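Local coordinates for protein hydroxylase (Rhodococcus sp., PDB 2OR0) that is a putative flavin-dependent hydroxylase of the acyl-CoA dehydrogenase family that probably binds FAD and inserts one oxygen atom into its substrate, at residues P114-E119 against G221-N226. Numbering follows the deposited sequence.
Sequences PQVQEE and GYRTLN
Glu119 reaches out from helix 114-121 to meet Arg223 in a salt bridge. Its OE1 accepts a somewhat bent bond from Arg223 NE at 2.8 Å, on its syn side but tilted out of the carboxylate plane, and close to the guanidinium plane. A second, weak bond runs from Arg223 NH2 to Glu119 OE2 at 3.2 Å. The carboxylate is twisted 67° against the guanidinium, and OE2 is modelled implausibly near the Tyr222 hydroxyl, so that oxygen's place is doubtful. The extended Arg223 chain, straight from CG to NE, carries the head along to the acid.

Gln115 stacks its amide flat over one face of the Tyr222 ring, the planes 2° apart. Its OE1 sits 3.5 Å above the ring centre. Gln115 CG is anti to the backbone N (chi1 -168°) and the chain runs on extended, which lays the amide across the ring.

The apolar part of the contact is Val116: its CG2 touches Arg223 CG at 3.8 Å, and Val116 also rests on Leu109 and Ile186. With an alanine at Arg223, the Glu119 carboxylate would probably lose its charged mate and Val116 CG2 its methylene neighbour.

Trp163 of strand 163-170 borders both salt-bridge partners. At the surface, the helix closing the N-terminal helical part thus packs on the connection between strands 217-220 and 224-226 of the central beta domain, consistent with the acyl-CoA dehydrogenase fold.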
ATOM      1  N   PRO A 114      15.568  15.903   9.405  1.00 35.80           N
ATOM      2  CA  PRO A 114      15.682  15.259  10.716  1.00 35.73           C
ATOM      3  C   PRO A 114      14.751  15.863  11.775  1.00 35.29           C
ATOM      4  O   PRO A 114      14.354  15.170  12.708  1.00 34.68           O
ATOM      5  CB  PRO A 114      17.171  15.448  11.094  1.00 35.80           C
ATOM      6  CG  PRO A 114      17.881  15.608   9.800  1.00 36.92           C
ATOM      7  CD  PRO A 114      16.880  16.323   8.863  1.00 36.03           C
ATOM      8  N   GLN A 115      14.397  17.135  11.634  1.00 35.35           N
ATOM      9  CA  GLN A 115      13.522  17.751  12.632  1.00 36.12           C
ATOM     10  C   GLN A 115      12.093  17.169  12.657  1.00 35.64           C
ATOM     11  O   GLN A 115      11.497  17.018  13.733  1.00 35.56           O
ATOM     12  CB  GLN A 115      13.489  19.271  12.486  1.00 36.02           C
ATOM     13  CG  GLN A 115      12.830  19.981  13.671  1.00 36.37           C
ATOM     14  CD  GLN A 115      12.837  21.498  13.528  1.00 36.99           C
ATOM     15  OE1 GLN A 115      13.422  22.047  12.591  1.00 37.45           O
ATOM     16  NE2 GLN A 115      12.175  22.179  14.458  1.00 38.98           N
ATOM     17  N   VAL A 116      11.542  16.857  11.482  1.00 35.64           N
ATOM     18  CA  VAL A 116      10.181  16.326  11.444  1.00 34.85           C
ATOM     19  C   VAL A 116      10.150  14.864  11.920  1.00 35.04           C
ATOM     20  O   VAL A 116       9.183  14.430  12.560  1.00 34.72           O
ATOM     21  CB  VAL A 116       9.482  16.594  10.078  1.00 35.09           C
ATOM     22  CG1 VAL A 116      10.166  15.861   8.937  1.00 34.84           C
ATOM     23  CG2 VAL A 116       7.955  16.285  10.145  1.00 34.69           C
ATOM     24  N   GLN A 117      11.230  14.122  11.651  1.00 35.06           N
ATOM     25  CA  GLN A 117      11.324  12.731  12.103  1.00 35.10           C
ATOM     26  C   GLN A 117      11.284  12.706  13.629  1.00 35.59           C
ATOM     27  O   GLN A 117      10.659  11.832  14.231  1.00 35.73           O
ATOM     28  CB  GLN A 117      12.614  12.054  11.600  1.00 34.19           C
ATOM     29  CG  GLN A 117      12.885  12.150  10.101  1.00 34.38           C
ATOM     30  CD  GLN A 117      14.029  11.245   9.660  1.00 35.09           C
ATOM     31  OE1 GLN A 117      14.196  10.141  10.186  1.00 33.64           O
ATOM     32  NE2 GLN A 117      14.810  11.700   8.694  1.00 32.53           N
ATOM     33  N   GLU A 118      11.956  13.684  14.240  1.00 36.54           N
ATOM     34  CA  GLU A 118      12.005  13.831  15.694  1.00 36.48           C
ATOM     35  C   GLU A 118      10.630  14.253  16.224  1.00 36.20           C
ATOM     36  O   GLU A 118      10.153  13.724  17.230  1.00 36.14           O
ATOM     37  CB  GLU A 118      13.115  14.843  16.064  1.00 37.26           C
ATOM     38  CG  GLU A 118      13.377  15.075  17.565  1.00 40.29           C
ATOM     39  CD  GLU A 118      13.576  13.783  18.383  1.00 44.94           C
ATOM     40  OE1 GLU A 118      14.203  12.820  17.880  1.00 45.02           O
ATOM     41  OE2 GLU A 118      13.112  13.745  19.552  1.00 47.87           O
ATOM     42  N   GLU A 119       9.970  15.179  15.536  1.00 35.89           N
ATOM     43  CA  GLU A 119       8.604  15.573  15.925  1.00 36.53           C
ATOM     44  C   GLU A 119       7.622  14.391  15.925  1.00 36.11           C
ATOM     45  O   GLU A 119       6.812  14.228  16.854  1.00 36.38           O
ATOM     46  CB  GLU A 119       8.088  16.684  15.008  1.00 36.74           C
ATOM     47  CG  GLU A 119       8.705  18.042  15.290  1.00 38.77           C
ATOM     48  CD  GLU A 119       8.319  19.088  14.262  1.00 39.83           C
ATOM     49  OE1 GLU A 119       7.868  18.726  13.153  1.00 40.38           O
ATOM     50  OE2 GLU A 119       8.474  20.285  14.566  1.00 40.80           O
ATOM     51  N   GLY A 221       8.759  24.961   6.140  1.00 33.45           N
ATOM     52  CA  GLY A 221       9.594  24.404   5.065  1.00 33.55           C
ATOM     53  C   GLY A 221      10.179  23.021   5.397  1.00 34.11           C
ATOM     54  O   GLY A 221      10.202  22.121   4.541  1.00 34.28           O
ATOM     55  N   TYR A 222      10.621  22.843   6.642  1.00 33.41           N
ATOM     56  CA  TYR A 222      11.273  21.600   7.063  1.00 33.43           C
ATOM     57  C   TYR A 222      10.310  20.391   7.141  1.00 33.36           C
ATOM     58  O   TYR A 222      10.760  19.247   7.302  1.00 32.73           O
ATOM     59  CB  TYR A 222      12.036  21.794   8.390  1.00 32.72           C
ATOM     60  CG  TYR A 222      11.177  21.822   9.647  1.00 32.07           C
ATOM     61  CD1 TYR A 222      10.796  20.650  10.274  1.00 29.56           C
ATOM     62  CD2 TYR A 222      10.774  23.045  10.219  1.00 32.52           C
ATOM     63  CE1 TYR A 222      10.005  20.669  11.411  1.00 30.52           C
ATOM     64  CE2 TYR A 222       9.994  23.077  11.357  1.00 31.55           C
ATOM     65  CZ  TYR A 222       9.617  21.893  11.954  1.00 31.63           C
ATOM     66  OH  TYR A 222       8.831  21.923  13.079  1.00 30.08           O
ATOM     67  N   ARG A 223       9.005  20.662   7.027  1.00 33.45           N
ATOM     68  CA  ARG A 223       7.962  19.619   7.008  1.00 33.36           C
ATOM     69  C   ARG A 223       7.467  19.318   5.602  1.00 33.25           C
ATOM     70  O   ARG A 223       6.389  18.758   5.421  1.00 33.60           O
ATOM     71  CB  ARG A 223       6.779  20.012   7.895  1.00 33.34           C
ATOM     72  CG  ARG A 223       7.059  19.848   9.369  1.00 33.74           C
ATOM     73  CD  ARG A 223       5.818  20.146  10.129  1.00 33.56           C
ATOM     74  NE  ARG A 223       6.030  20.202  11.565  1.00 36.12           N
ATOM     75  CZ  ARG A 223       5.135  20.697  12.427  1.00 37.97           C
ATOM     76  NH1 ARG A 223       3.969  21.188  11.987  1.00 35.90           N
ATOM     77  NH2 ARG A 223       5.402  20.695  13.733  1.00 37.12           N
ATOM     78  N   THR A 224       8.261  19.684   4.607  1.00 33.20           N
ATOM     79  CA  THR A 224       7.920  19.437   3.224  1.00 32.94           C
ATOM     80  C   THR A 224       9.070  18.736   2.496  1.00 32.94           C
ATOM     81  O   THR A 224      10.232  18.812   2.930  1.00 33.13           O
ATOM     82  CB  THR A 224       7.527  20.742   2.466  1.00 32.79           C
ATOM     83  OG1 THR A 224       8.693  21.453   2.060  1.00 34.66           O
ATOM     84  CG2 THR A 224       6.665  21.659   3.319  1.00 33.94           C
ATOM     85  N   LEU A 225       8.728  18.033   1.422  1.00 32.01           N
ATOM     86  CA  LEU A 225       9.684  17.603   0.413  1.00 31.81           C
ATOM     87  C   LEU A 225       9.134  18.007  -0.939  1.00 31.83           C
ATOM     88  O   LEU A 225       7.920  18.072  -1.131  1.00 31.60           O
ATOM     89  CB  LEU A 225       9.900  16.084   0.445  1.00 31.48           C
ATOM     90  CG  LEU A 225      10.556  15.512   1.710  1.00 32.56           C
ATOM     91  CD1 LEU A 225      10.423  13.977   1.842  1.00 31.21           C
ATOM     92  CD2 LEU A 225      12.053  15.967   1.829  1.00 32.03           C
ATOM     93  N   ASN A 226      10.031  18.298  -1.866  1.00 31.19           N
ATOM     94  CA  ASN A 226       9.675  18.517  -3.237  1.00 32.31           C
ATOM     95  C   ASN A 226       9.309  17.143  -3.868  1.00 33.21           C
ATOM     96  O   ASN A 226      10.154  16.231  -3.908  1.00 33.58           O
ATOM     97  CB  ASN A 226      10.881  19.173  -3.910  1.00 31.65           C
ATOM     98  CG  ASN A 226      10.698  19.411  -5.361  1.00 32.82           C
ATOM     99  OD1 ASN A 226       9.942  18.712  -6.050  1.00 36.48           O
ATOM    100  ND2 ASN A 226      11.407  20.413  -5.869  1.00 33.46           N
TER